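Local coordinates for protein esterase (Staphylococcus aureus subsp. aureus USA300_TCH1516, PDB 3D7R) that is a putative esterase of the alpha/beta hydrolase fold and probably hydrolyses ester bonds, at residues M84-F89 and Q151-Q156; D96-Y101 and D155-E160; L109-F114 and V130-Y135; D144-A149 and G175-S180. One frame throughout, in Å; residues are numbered along the deposited sequence.

Contact 1 of 4, residues M84-F89 and Q151-Q156; sequences MQVFRF and QRVYDQ. With NA (sodium ion), chain E.
Arg88 and Gln156 come from opposite directions and meet beside a sodium ion, an odd neighbour for a guanidinium group. The ion takes Gln156 OE1 as a ligand at 2.3 Å and a water at 2.9 Å, while Arg88 NH2 lies 3.1 Å from it. Both the sodium and Gln156 CD sit in the guanidinium plane at its edge, and the amide is turned 81° to that plane. The same water accepts from Gln156 NE2, which helps fix the amide's rotation. Salt bridges to Glu160 and Glu129 hold the guanidinium and probably offset the charge of the ion. Further along, the interface is apolar: the chain of selenomethionine Met84 runs out extended, then bends (chi3 66°) to bring CE 4.2 Å from Val153 CB, and Val86 CG1 meets Val153 CG2. Segment 151-156 of helix 143-161 crosses strand segment 84-89 at -43°, layered on the central sheet as in alpha/beta hydrolases.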
loop_
_atom_site.group_PDB
_atom_site.type_symbol
_atom_site.label_atom_id
_atom_site.label_comp_id
_atom_site.label_asym_id
_atom_site.label_seq_id
_atom_site.Cartn_x
_atom_site.Cartn_y
_atom_site.Cartn_z
HETATM N N MSE A 84 18.776 3.440 3.421
HETATM C CA MSE A 84 17.309 3.483 3.588
HETATM C C MSE A 84 16.932 2.890 4.945
HETATM O O MSE A 84 17.402 1.809 5.286
HETATM C CB MSE A 84 16.621 2.670 2.486
HETATM C CG MSE A 84 15.104 2.499 2.683
HETATM SE SE MSE A 84 14.165 1.662 1.181
HETATM C CE MSE A 84 14.926 -0.129 1.242
ATOM N N GLN A 85 16.071 3.567 5.704
ATOM C CA GLN A 85 15.525 3.011 6.945
ATOM C C GLN A 85 14.606 1.826 6.647
ATOM O O GLN A 85 13.712 1.938 5.807
ATOM C CB GLN A 85 14.701 4.051 7.686
ATOM C CG GLN A 85 15.518 5.166 8.324
ATOM C CD GLN A 85 14.611 6.126 9.015
ATOM O OE1 GLN A 85 14.029 7.002 8.385
ATOM N NE2 GLN A 85 14.419 5.927 10.311
ATOM N N VAL A 86 14.819 0.716 7.351
ATOM C CA VAL A 86 13.896 -0.426 7.312
ATOM C C VAL A 86 13.554 -0.821 8.753
ATOM O O VAL A 86 14.441 -1.150 9.541
ATOM C CB VAL A 86 14.456 -1.655 6.551
ATOM C CG1 VAL A 86 13.405 -2.787 6.524
ATOM C CG2 VAL A 86 14.844 -1.301 5.106
ATOM N N PHE A 87 12.276 -0.765 9.099
ATOM C CA PHE A 87 11.823 -1.247 10.409
ATOM C C PHE A 87 11.310 -2.674 10.277
ATOM O O PHE A 87 10.666 -3.008 9.287
ATOM C CB PHE A 87 10.714 -0.336 10.949
ATOM C CG PHE A 87 11.179 1.067 11.190
ATOM C CD1 PHE A 87 11.740 1.416 12.421
ATOM C CD2 PHE A 87 11.086 2.035 10.175
ATOM C CE1 PHE A 87 12.212 2.729 12.647
ATOM C CE2 PHE A 87 11.533 3.343 10.398
ATOM C CZ PHE A 87 12.106 3.687 11.623
ATOM N N ARG A 88 11.594 -3.520 11.268
ATOM C CA ARG A 88 10.995 -4.848 11.300
ATOM C C ARG A 88 10.252 -5.029 12.608
ATOM O O ARG A 88 10.760 -4.657 13.667
ATOM C CB ARG A 88 12.067 -5.917 11.145
ATOM C CG ARG A 88 12.794 -5.846 9.795
ATOM C CD ARG A 88 13.375 -7.205 9.439
ATOM N NE ARG A 88 14.363 -7.139 8.364
ATOM C CZ ARG A 88 14.918 -8.210 7.812
ATOM N NH1 ARG A 88 14.553 -9.418 8.216
ATOM N NH2 ARG A 88 15.835 -8.067 6.856
ATOM N N PHE A 89 9.050 -5.581 12.517
ATOM C CA PHE A 89 8.257 -5.916 13.677
ATOM C C PHE A 89 8.182 -7.433 13.749
ATOM O O PHE A 89 7.878 -8.093 12.744
ATOM C CB PHE A 89 6.809 -5.428 13.548
ATOM C CG PHE A 89 6.654 -3.946 13.282
ATOM C CD1 PHE A 89 6.126 -3.107 14.259
ATOM C CD2 PHE A 89 6.984 -3.409 12.034
ATOM C CE1 PHE A 89 5.964 -1.739 14.016
ATOM C CE2 PHE A 89 6.820 -2.062 11.763
ATOM C CZ PHE A 89 6.302 -1.215 12.765
ATOM N N GLN A 151 12.761 -3.422 -4.628
ATOM C CA GLN A 151 13.523 -4.570 -5.139
ATOM C C GLN A 151 14.641 -4.995 -4.182
ATOM O O GLN A 151 14.796 -6.185 -3.890
ATOM C CB GLN A 151 14.127 -4.246 -6.522
ATOM C CG GLN A 151 14.763 -5.461 -7.231
ATOM C CD GLN A 151 13.712 -6.509 -7.629
ATOM O OE1 GLN A 151 12.735 -6.193 -8.317
ATOM N NE2 GLN A 151 13.918 -7.762 -7.205
ATOM N N ARG A 152 15.425 -4.025 -3.705
ATOM C CA ARG A 152 16.553 -4.329 -2.839
ATOM C C ARG A 152 16.086 -4.978 -1.532
ATOM O O ARG A 152 16.678 -5.968 -1.111
ATOM C CB ARG A 152 17.393 -3.081 -2.537
ATOM C CG ARG A 152 18.204 -2.583 -3.759
ATOM C CD ARG A 152 19.031 -1.316 -3.439
ATOM N NE ARG A 152 18.730 -0.219 -4.379
ATOM C CZ ARG A 152 18.230 0.974 -4.035
ATOM N NH1 ARG A 152 17.988 1.293 -2.761
ATOM N NH2 ARG A 152 17.992 1.871 -4.985
ATOM N N VAL A 153 15.038 -4.441 -0.896
ATOM C CA VAL A 153 14.562 -5.051 0.362
ATOM C C VAL A 153 13.913 -6.408 0.091
ATOM O O VAL A 153 14.118 -7.354 0.843
ATOM C CB VAL A 153 13.665 -4.116 1.242
ATOM C CG1 VAL A 153 12.359 -3.770 0.565
ATOM C CG2 VAL A 153 13.411 -4.737 2.654
ATOM N N TYR A 154 13.169 -6.520 -1.007
ATOM C CA TYR A 154 12.591 -7.817 -1.383
ATOM C C TYR A 154 13.674 -8.877 -1.565
ATOM O O TYR A 154 13.564 -9.977 -1.049
ATOM C CB TYR A 154 11.719 -7.706 -2.633
ATOM C CG TYR A 154 11.116 -9.036 -3.087
ATOM C CD1 TYR A 154 10.010 -9.579 -2.435
ATOM C CD2 TYR A 154 11.642 -9.731 -4.183
ATOM C CE1 TYR A 154 9.451 -10.788 -2.838
ATOM C CE2 TYR A 154 11.081 -10.968 -4.607
ATOM C CZ TYR A 154 9.993 -11.484 -3.926
ATOM O OH TYR A 154 9.424 -12.680 -4.342
ATOM N N ASP A 155 14.724 -8.530 -2.289
ATOM C CA ASP A 155 15.855 -9.435 -2.489
ATOM C C ASP A 155 16.493 -9.861 -1.171
ATOM O O ASP A 155 16.788 -11.043 -0.977
ATOM C CB ASP A 155 16.881 -8.794 -3.429
ATOM C CG ASP A 155 16.361 -8.703 -4.875
ATOM O OD1 ASP A 155 15.344 -9.345 -5.178
ATOM O OD2 ASP A 155 16.964 -7.997 -5.698
ATOM N N GLN A 156 16.703 -8.889 -0.278
ATOM C CA GLN A 156 17.187 -9.155 1.091
ATOM C C GLN A 156 16.352 -10.238 1.792
ATOM O O GLN A 156 16.899 -11.226 2.249
ATOM C CB GLN A 156 17.196 -7.863 1.928
ATOM C CG GLN A 156 17.728 -8.038 3.349
ATOM C CD GLN A 156 17.624 -6.770 4.210
ATOM O OE1 GLN A 156 16.627 -6.014 4.152
ATOM N NE2 GLN A 156 18.647 -6.546 5.045
HETATM NA NA NA E . 16.241 -5.061 6.224
HETATM O O HOH W 1 18.911 -4.388 7.042
#

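Contact 2 of 4, residues D96-Y101 and D155-E160; sequences DKKILY and DQLVSE. With NA (sodium ion), chain E; DMS (dimethyl sulfoxide), chain L.
The carboxylate of Glu160 is the flat group that Lys98 touches, and the lysine meets it at one corner: OE1 lies 3.5 Å from Lys98 CE. The two side chains cross at about a right angle, and the salt bridge from Lys98 NZ to Glu160 OE1 is long, at 3.7 Å. A water closes the gap, accepting from Lys98 NZ at 2.7 Å and donating to Glu160 OE1 at 2.8 Å. Each charge has a stronger partner outside the two segments: NZ pairs with Glu129 and also donates to Ile95 O, while Glu160 OE2 takes Arg88. In the lysine a bend at chi2 (-77°) redirects the chain, which then runs on extended to bring NZ to these acceptors. Below this polar end the contact is all hydrocarbon. Leu157 CD1 nestles against the strand, 4.0 Å from Leu100 CB and 4.1 Å from Leu100 CD1, with Lys98 CB a little farther off. Strand segment 98-101 and helix segment 155-160 run antiparallel (178°), their axes 10.0 Å apart. Ile99 points away from this helix and packs on Ile122 and Thr126 of helix 113-126, so the strand is sandwiched between two helices, with strands 129-133 and 166-171 as its neighbours in the sheet.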
loop_
_atom_site.group_PDB
_atom_site.type_symbol
_atom_site.label_atom_id
_atom_site.label_comp_id
_atom_site.label_asym_id
_atom_site.label_seq_id
_atom_site.Cartn_x
_atom_site.Cartn_y
_atom_site.Cartn_z
ATOM N N ASP A 96 10.338 -16.723 10.712
ATOM C CA ASP A 96 10.529 -17.608 9.567
ATOM C C ASP A 96 9.738 -17.199 8.333
ATOM O O ASP A 96 10.018 -17.666 7.230
ATOM C CB ASP A 96 10.310 -19.100 9.922
ATOM C CG ASP A 96 8.969 -19.381 10.600
ATOM O OD1 ASP A 96 8.254 -18.439 11.024
ATOM O OD2 ASP A 96 8.631 -20.582 10.743
ATOM N N LYS A 97 8.741 -16.336 8.529
ATOM C CA LYS A 97 7.912 -15.846 7.427
ATOM C C LYS A 97 7.849 -14.319 7.477
ATOM O O LYS A 97 7.802 -13.735 8.560
ATOM C CB LYS A 97 6.505 -16.464 7.482
ATOM C CG LYS A 97 6.493 -18.001 7.352
ATOM C CD LYS A 97 5.103 -18.607 7.465
ATOM C CE LYS A 97 4.432 -18.373 8.852
ATOM N NZ LYS A 97 5.029 -19.127 10.012
ATOM N N LYS A 98 7.864 -13.679 6.311
ATOM C CA LYS A 98 7.903 -12.214 6.236
ATOM C C LYS A 98 6.718 -11.627 5.478
ATOM O O LYS A 98 6.256 -12.211 4.487
ATOM C CB LYS A 98 9.177 -11.738 5.521
ATOM C CG LYS A 98 10.473 -12.504 5.833
ATOM C CD LYS A 98 11.050 -12.113 7.175
ATOM C CE LYS A 98 12.434 -12.748 7.402
ATOM N NZ LYS A 98 12.734 -12.750 8.860
ATOM N N ILE A 99 6.265 -10.451 5.925
ATOM C CA ILE A 99 5.388 -9.592 5.113
ATOM C C ILE A 99 6.190 -8.338 4.746
ATOM O O ILE A 99 6.615 -7.580 5.626
ATOM C CB ILE A 99 4.100 -9.166 5.849
ATOM C CG1 ILE A 99 3.194 -10.372 6.096
ATOM C CG2 ILE A 99 3.338 -8.084 5.031
ATOM C CD1 ILE A 99 2.116 -10.146 7.195
ATOM N N LEU A 100 6.440 -8.155 3.454
ATOM C CA LEU A 100 7.019 -6.907 2.967
ATOM C C LEU A 100 5.881 -5.911 2.861
ATOM O O LEU A 100 5.027 -6.033 1.977
ATOM C CB LEU A 100 7.687 -7.112 1.589
ATOM C CG LEU A 100 8.339 -5.885 0.936
ATOM C CD1 LEU A 100 9.279 -5.141 1.922
ATOM C CD2 LEU A 100 9.094 -6.278 -0.337
ATOM N N TYR A 101 5.863 -4.921 3.747
ATOM C CA TYR A 101 4.739 -3.982 3.785
ATOM C C TYR A 101 5.067 -2.655 3.115
ATOM O O TYR A 101 5.978 -1.951 3.568
ATOM C CB TYR A 101 4.228 -3.742 5.229
ATOM C CG TYR A 101 2.865 -3.071 5.212
ATOM C CD1 TYR A 101 1.690 -3.821 5.351
ATOM C CD2 TYR A 101 2.751 -1.703 4.995
ATOM C CE1 TYR A 101 0.445 -3.210 5.290
ATOM C CE2 TYR A 101 1.520 -1.089 4.936
ATOM C CZ TYR A 101 0.375 -1.847 5.075
ATOM O OH TYR A 101 -0.840 -1.227 5.001
ATOM N N ASP A 155 14.724 -8.530 -2.289
ATOM C CA ASP A 155 15.855 -9.435 -2.489
ATOM C C ASP A 155 16.493 -9.861 -1.171
ATOM O O ASP A 155 16.788 -11.043 -0.977
ATOM C CB ASP A 155 16.881 -8.794 -3.429
ATOM C CG ASP A 155 16.361 -8.703 -4.875
ATOM O OD1 ASP A 155 15.344 -9.345 -5.178
ATOM O OD2 ASP A 155 16.964 -7.997 -5.698
ATOM N N GLN A 156 16.703 -8.889 -0.278
ATOM C CA GLN A 156 17.187 -9.155 1.091
ATOM C C GLN A 156 16.352 -10.238 1.792
ATOM O O GLN A 156 16.899 -11.226 2.249
ATOM C CB GLN A 156 17.196 -7.863 1.928
ATOM C CG GLN A 156 17.728 -8.038 3.349
ATOM C CD GLN A 156 17.624 -6.770 4.210
ATOM O OE1 GLN A 156 16.627 -6.014 4.152
ATOM N NE2 GLN A 156 18.647 -6.546 5.045
ATOM N N LEU A 157 15.036 -10.038 1.872
ATOM C CA LEU A 157 14.107 -10.991 2.513
ATOM C C LEU A 157 14.101 -12.393 1.863
ATOM O O LEU A 157 14.181 -13.411 2.554
ATOM C CB LEU A 157 12.688 -10.400 2.525
ATOM C CG LEU A 157 12.519 -9.056 3.260
ATOM C CD1 LEU A 157 11.030 -8.614 3.282
ATOM C CD2 LEU A 157 13.068 -9.124 4.682
ATOM N N VAL A 158 14.050 -12.445 0.538
ATOM C CA VAL A 158 14.113 -13.724 -0.179
ATOM C C VAL A 158 15.413 -14.493 0.166
ATOM O O VAL A 158 15.406 -15.725 0.297
ATOM C CB VAL A 158 13.984 -13.508 -1.709
ATOM C CG1 VAL A 158 14.405 -14.781 -2.500
ATOM C CG2 VAL A 158 12.562 -13.107 -2.065
ATOM N N SER A 159 16.526 -13.764 0.298
ATOM C CA SER A 159 17.807 -14.391 0.581
ATOM C C SER A 159 17.764 -14.973 1.991
ATOM O O SER A 159 18.463 -15.948 2.297
ATOM C CB SER A 159 18.946 -13.385 0.430
ATOM O OG SER A 159 18.983 -12.516 1.562
ATOM N N GLU A 160 16.924 -14.393 2.845
ATOM C CA GLU A 160 16.810 -14.865 4.224
ATOM C C GLU A 160 15.953 -16.130 4.370
ATOM O O GLU A 160 16.352 -17.087 5.039
ATOM C CB GLU A 160 16.284 -13.750 5.141
ATOM C CG GLU A 160 17.277 -12.626 5.363
ATOM C CD GLU A 160 16.681 -11.470 6.127
ATOM O OE1 GLU A 160 15.688 -11.670 6.864
ATOM O OE2 GLU A 160 17.208 -10.355 5.989
HETATM NA NA NA E . 16.241 -5.061 6.224
HETATM S S DMS L . 10.568 -19.044 14.458
HETATM O O DMS L . 10.857 -17.973 13.062
HETATM C C1 DMS L . 10.627 -20.782 13.936
HETATM C C2 DMS L . 12.046 -19.015 15.509
HETATM O O HOH W 2 15.365 -13.417 8.976
HETATM O O HOH W 1 18.911 -4.388 7.042
#

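Contact 3 of 4, residues L109-F114 and V130-Y135; sequences LQPSPF and VVLPIY. With DMS (dimethyl sulfoxide), chain I.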
loop_
_atom_site.group_PDB
_atom_site.type_symbol
_atom_site.label_atom_id
_atom_site.label_comp_id
_atom_site.label_asym_id
_atom_site.label_seq_id
_atom_site.Cartn_x
_atom_site.Cartn_y
_atom_site.Cartn_z
ATOM N N LEU A 109 3.929 11.121 1.278
ATOM C CA LEU A 109 3.829 11.049 2.737
ATOM C C LEU A 109 4.597 9.859 3.301
ATOM O O LEU A 109 4.683 8.814 2.674
ATOM C CB LEU A 109 2.361 10.901 3.162
ATOM C CG LEU A 109 1.418 12.043 2.782
ATOM C CD1 LEU A 109 -0.013 11.669 3.175
ATOM C CD2 LEU A 109 1.863 13.349 3.461
ATOM N N GLN A 110 5.131 10.028 4.499
ATOM C CA GLN A 110 5.756 8.939 5.228
ATOM C C GLN A 110 4.655 8.168 5.969
ATOM O O GLN A 110 3.462 8.568 5.905
ATOM C CB GLN A 110 6.809 9.497 6.202
ATOM C CG GLN A 110 7.975 10.223 5.538
ATOM C CD GLN A 110 8.925 9.314 4.740
ATOM O OE1 GLN A 110 8.513 8.339 4.109
ATOM N NE2 GLN A 110 10.205 9.678 4.730
ATOM N N PRO A 111 5.012 7.043 6.641
ATOM C CA PRO A 111 3.963 6.334 7.366
ATOM C C PRO A 111 3.259 7.168 8.435
ATOM O O PRO A 111 3.886 7.949 9.156
ATOM C CB PRO A 111 4.703 5.158 8.017
ATOM C CG PRO A 111 5.892 4.943 7.142
ATOM C CD PRO A 111 6.303 6.337 6.740
ATOM N N SER A 112 1.948 6.973 8.505
ATOM C CA SER A 112 1.091 7.542 9.528
ATOM C C SER A 112 1.373 6.850 10.846
ATOM O O SER A 112 1.783 5.701 10.840
ATOM C CB SER A 112 -0.358 7.254 9.126
ATOM O OG SER A 112 -1.226 7.612 10.159
ATOM N N PRO A 113 1.123 7.525 11.988
ATOM C CA PRO A 113 1.166 6.811 13.264
ATOM C C PRO A 113 0.164 5.651 13.307
ATOM O O PRO A 113 0.396 4.671 14.029
ATOM C CB PRO A 113 0.785 7.889 14.293
ATOM C CG PRO A 113 0.151 8.977 13.501
ATOM C CD PRO A 113 0.800 8.954 12.166
ATOM N N PHE A 114 -0.924 5.762 12.538
ATOM C CA PHE A 114 -1.928 4.706 12.403
ATOM C C PHE A 114 -1.400 3.532 11.569
ATOM O O PHE A 114 -1.887 2.397 11.708
ATOM C CB PHE A 114 -3.215 5.254 11.750
ATOM C CG PHE A 114 -4.113 6.030 12.691
ATOM C CD1 PHE A 114 -3.608 6.653 13.837
ATOM C CD2 PHE A 114 -5.469 6.141 12.430
ATOM C CE1 PHE A 114 -4.458 7.368 14.716
ATOM C CE2 PHE A 114 -6.315 6.868 13.292
ATOM C CZ PHE A 114 -5.802 7.473 14.435
ATOM N N VAL A 130 6.889 -8.375 10.070
ATOM C CA VAL A 130 6.453 -7.328 9.133
ATOM C C VAL A 130 7.617 -6.381 8.870
ATOM O O VAL A 130 8.238 -5.865 9.815
ATOM C CB VAL A 130 5.238 -6.565 9.666
ATOM C CG1 VAL A 130 4.894 -5.340 8.754
ATOM C CG2 VAL A 130 4.042 -7.509 9.786
ATOM N N VAL A 131 7.915 -6.173 7.593
ATOM C CA VAL A 131 9.074 -5.365 7.193
ATOM C C VAL A 131 8.586 -4.081 6.516
ATOM O O VAL A 131 7.881 -4.121 5.488
ATOM C CB VAL A 131 10.032 -6.157 6.264
ATOM C CG1 VAL A 131 11.264 -5.309 5.893
ATOM C CG2 VAL A 131 10.484 -7.484 6.941
ATOM N N LEU A 132 8.968 -2.959 7.114
ATOM C CA LEU A 132 8.520 -1.625 6.702
ATOM C C LEU A 132 9.699 -0.793 6.174
ATOM O O LEU A 132 10.363 -0.109 6.943
ATOM C CB LEU A 132 7.854 -0.907 7.895
ATOM C CG LEU A 132 7.363 0.547 7.723
ATOM C CD1 LEU A 132 6.305 0.648 6.624
ATOM C CD2 LEU A 132 6.863 1.143 9.054
ATOM N N PRO A 133 9.967 -0.861 4.849
ATOM C CA PRO A 133 10.949 0.042 4.211
ATOM C C PRO A 133 10.439 1.482 4.032
ATOM O O PRO A 133 9.319 1.696 3.560
ATOM C CB PRO A 133 11.187 -0.609 2.858
ATOM C CG PRO A 133 9.862 -1.319 2.539
ATOM C CD PRO A 133 9.363 -1.805 3.894
ATOM N N ILE A 134 11.248 2.465 4.433
ATOM C CA ILE A 134 10.900 3.865 4.196
ATOM C C ILE A 134 11.489 4.228 2.817
ATOM O O ILE A 134 12.581 4.771 2.725
ATOM C CB ILE A 134 11.408 4.787 5.336
ATOM C CG1 ILE A 134 10.981 4.255 6.717
ATOM C CG2 ILE A 134 10.932 6.227 5.141
ATOM C CD1 ILE A 134 9.455 3.966 6.889
ATOM N N TYR A 135 10.762 3.852 1.759
ATOM C CA TYR A 135 11.238 3.913 0.369
ATOM C C TYR A 135 11.259 5.365 -0.107
ATOM O O TYR A 135 10.555 6.210 0.460
ATOM C CB TYR A 135 10.339 3.039 -0.531
ATOM C CG TYR A 135 8.859 3.375 -0.405
ATOM C CD1 TYR A 135 8.310 4.475 -1.084
ATOM C CD2 TYR A 135 8.009 2.609 0.405
ATOM C CE1 TYR A 135 6.973 4.791 -0.960
ATOM C CE2 TYR A 135 6.653 2.930 0.541
ATOM C CZ TYR A 135 6.153 4.030 -0.138
ATOM O OH TYR A 135 4.818 4.369 -0.036
HETATM S S DMS I . -4.644 9.411 9.910
HETATM O O DMS I . -3.514 8.223 9.216
HETATM C C1 DMS I . -6.287 8.642 9.949
HETATM C C2 DMS I . -4.359 9.556 11.697
HETATM O O HOH W 3 3.882 7.271 0.236
HETATM O O HOH W 4 12.074 8.335 2.308
#
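Gln110 and Pro111 address two different branches of Ile134. The glutamine crosses the isoleucine at about a right angle, and its amide meets the CG2 methyl as a group, with OE1 3.4 Å and NE2 3.6 Å from Ile134 CG2. A bend at chi2 (-69°) turns the amide back to this methyl. Pro111 comes in aslant to the other branch: its CG lies 3.7 Å from Ile134 CD1 and a looser 4.3 Å from Leu132 CD1, so the puckered pyrrolidine packs against both side chains. Polar links run through water. One molecule donates both to Leu109 O and to Tyr135 OH, at 3.0 Å from Leu109 O; another donates to Tyr135 O and accepts weakly from Gln110 NE2. Gln110 OE1 itself takes Lys137 NZ, which also donates to Tyr135 O. Ile134 is the centre of an inverse gamma turn, and Ser112 is the N-cap of helix 113-126, its OG accepting from Phe114 N at 3.0 Å. A dimethyl sulfoxide molecule, probably from the crystallisation liquor, places a methyl over one face of the Phe114 ring. The loop comes after a His-Gly-Gly sequence starting at His103, which resembles the His-Gly-Gly-Gly motif of hormone-sensitive-lipase-like enzymes, and belongs to the beta-alpha-beta crossover joining strands 98-102 and 129-133.

Contact 4 of 4, residues D144-A149 and G175-S180; sequences DDTFQA and GALALS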
loop_
_atom_site.group_PDB
_atom_site.type_symbol
_atom_site.label_atom_id
_atom_site.label_comp_id
_atom_site.label_asym_id
_atom_site.label_seq_id
_atom_site.Cartn_x
_atom_site.Cartn_y
_atom_site.Cartn_z
ATOM N N ASP A 144 11.474 5.369 -10.478
ATOM C CA ASP A 144 12.559 4.369 -10.529
ATOM C C ASP A 144 13.302 4.215 -9.215
ATOM O O ASP A 144 13.691 3.104 -8.860
ATOM C CB ASP A 144 13.544 4.634 -11.663
ATOM C CG ASP A 144 12.924 4.439 -13.036
ATOM O OD1 ASP A 144 11.781 3.929 -13.160
ATOM O OD2 ASP A 144 13.605 4.793 -14.017
ATOM N N ASP A 145 13.492 5.328 -8.497
ATOM C CA ASP A 145 14.100 5.322 -7.171
ATOM C C ASP A 145 13.274 4.456 -6.225
ATOM O O ASP A 145 13.803 3.667 -5.443
ATOM C CB ASP A 145 14.144 6.755 -6.597
ATOM C CG ASP A 145 14.932 7.722 -7.479
ATOM O OD1 ASP A 145 16.101 7.415 -7.780
ATOM O OD2 ASP A 145 14.390 8.790 -7.867
ATOM N N THR A 146 11.965 4.645 -6.284
ATOM C CA THR A 146 11.033 3.970 -5.386
ATOM C C THR A 146 11.067 2.475 -5.634
ATOM O O THR A 146 11.239 1.677 -4.701
ATOM C CB THR A 146 9.608 4.499 -5.617
ATOM O OG1 THR A 146 9.589 5.896 -5.313
ATOM C CG2 THR A 146 8.581 3.758 -4.722
ATOM N N PHE A 147 10.936 2.094 -6.902
ATOM C CA PHE A 147 10.905 0.669 -7.251
ATOM C C PHE A 147 12.250 -0.056 -7.045
ATOM O O PHE A 147 12.264 -1.211 -6.628
ATOM C CB PHE A 147 10.339 0.456 -8.670
ATOM C CG PHE A 147 8.824 0.490 -8.722
ATOM C CD1 PHE A 147 8.064 -0.447 -8.006
ATOM C CD2 PHE A 147 8.157 1.477 -9.445
ATOM C CE1 PHE A 147 6.653 -0.408 -8.039
ATOM C CE2 PHE A 147 6.757 1.522 -9.486
ATOM C CZ PHE A 147 6.006 0.569 -8.787
ATOM N N GLN A 148 13.369 0.611 -7.311
ATOM C CA GLN A 148 14.672 -0.016 -7.086
ATOM C C GLN A 148 14.890 -0.334 -5.615
ATOM O O GLN A 148 15.444 -1.386 -5.263
ATOM C CB GLN A 148 15.818 0.834 -7.684
ATOM C CG GLN A 148 15.679 0.908 -9.233
ATOM C CD GLN A 148 16.716 1.785 -9.934
ATOM O OE1 GLN A 148 17.258 2.740 -9.363
ATOM N NE2 GLN A 148 16.972 1.470 -11.202
ATOM N N ALA A 149 14.445 0.573 -4.752
ATOM C CA ALA A 149 14.544 0.365 -3.310
ATOM C C ALA A 149 13.703 -0.822 -2.838
ATOM O O ALA A 149 14.150 -1.620 -2.021
ATOM C CB ALA A 149 14.149 1.619 -2.572
ATOM N N GLY A 175 -0.601 -0.099 -2.114
ATOM C CA GLY A 175 -1.210 -1.267 -2.747
ATOM C C GLY A 175 -0.915 -1.256 -4.234
ATOM O O GLY A 175 -0.653 -2.303 -4.822
ATOM N N ALA A 176 -0.982 -0.074 -4.860
ATOM C CA ALA A 176 -0.545 0.080 -6.257
ATOM C C ALA A 176 0.928 -0.291 -6.425
ATOM O O ALA A 176 1.284 -1.061 -7.329
ATOM C CB ALA A 176 -0.809 1.519 -6.771
ATOM N N LEU A 177 1.785 0.215 -5.543
ATOM C CA LEU A 177 3.219 -0.120 -5.588
ATOM C C LEU A 177 3.437 -1.631 -5.424
ATOM O O LEU A 177 4.215 -2.236 -6.150
ATOM C CB LEU A 177 4.016 0.612 -4.488
ATOM C CG LEU A 177 4.272 2.113 -4.526
ATOM C CD1 LEU A 177 5.366 2.494 -3.508
ATOM C CD2 LEU A 177 4.708 2.569 -5.933
ATOM N N ALA A 178 2.726 -2.234 -4.481
ATOM C CA ALA A 178 2.848 -3.667 -4.222
ATOM C C ALA A 178 2.457 -4.489 -5.447
ATOM O O ALA A 178 3.216 -5.370 -5.852
ATOM C CB ALA A 178 2.017 -4.066 -3.000
ATOM N N LEU A 179 1.291 -4.210 -6.046
ATOM C CA LEU A 179 0.891 -4.945 -7.262
ATOM C C LEU A 179 1.872 -4.698 -8.423
ATOM O O LEU A 179 2.319 -5.646 -9.080
ATOM C CB LEU A 179 -0.557 -4.614 -7.688
ATOM C CG LEU A 179 -1.022 -5.209 -9.032
ATOM C CD1 LEU A 179 -0.954 -6.735 -9.064
ATOM C CD2 LEU A 179 -2.425 -4.761 -9.405
ATOM N N SER A 180 2.177 -3.430 -8.696
ATOM C CA SER A 180 3.131 -3.086 -9.752
ATOM C C SER A 180 4.506 -3.761 -9.541
ATOM O O SER A 180 5.141 -4.234 -10.497
ATOM C CB SER A 180 3.269 -1.564 -9.842
ATOM O OG SER A 180 4.318 -1.211 -10.712
#
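Phe147 pushes the end of its ring into the turn of the facing helix formed by Leu177 and Ser180. The carbonyl O of Leu177 lies in the ring plane at its edge, 3.6 Å from Phe147 CE1, an approach suited to the slightly positive ring hydrogens. Phe147 CZ meets Leu177 CD2 at 3.7 Å and comes very close to Ser180 OG, at 3.1 Å, so the ring tip is tightly packed. The other branch of the leucine is used next door: Leu177 CD1 touches Thr146 CG2 at 3.7 Å, with the two side chains at about a right angle. In the second shell, hydrogen bonds fix both hydroxyl residues. Thr146 OG1 is engaged by Trp235 NE1 and Pro136 O, which leaves its methyl facing the leucine, and Ser180 OG is bonded to Arg245 O. A dimethyl sulfoxide molecule lies about 3 Å from the phenylalanine side chain. The helix segments cross at -65° with axes 11.2 Å apart, wide enough to take a phenyl ring between them. They belong to the consecutive helices 143-161 and 173-187, joined through strand 166-171; the equivalent strand-to-helix turn in alpha/beta hydrolases carries the nucleophile elbow, and it probably does so here.

In the fold
Helix 143-161 is common to contacts 1, 2 and 4: contacts 1 and 2 pack its later turns on strands 84-90 and 98-102, while contact 4 sets its first turns against helix 173-187. Contacts 1 and 2 lie about 8 Å apart between centres and merge through the Arg88–Glu160 salt bridge, giving a buried apolar layer edged by charges, sodium and water. Contact 4 is also buried but has neither ion nor charge pair across it. Contact 3 is only partly buried; it joins the loop before helix 113-126 to Leu132 and Ile134, and two waters link its segments. Strand 129-133 lies between those of contacts 1 and 2 in the sheet, and Tyr135 packs on Thr146 and Leu177 of contact 4.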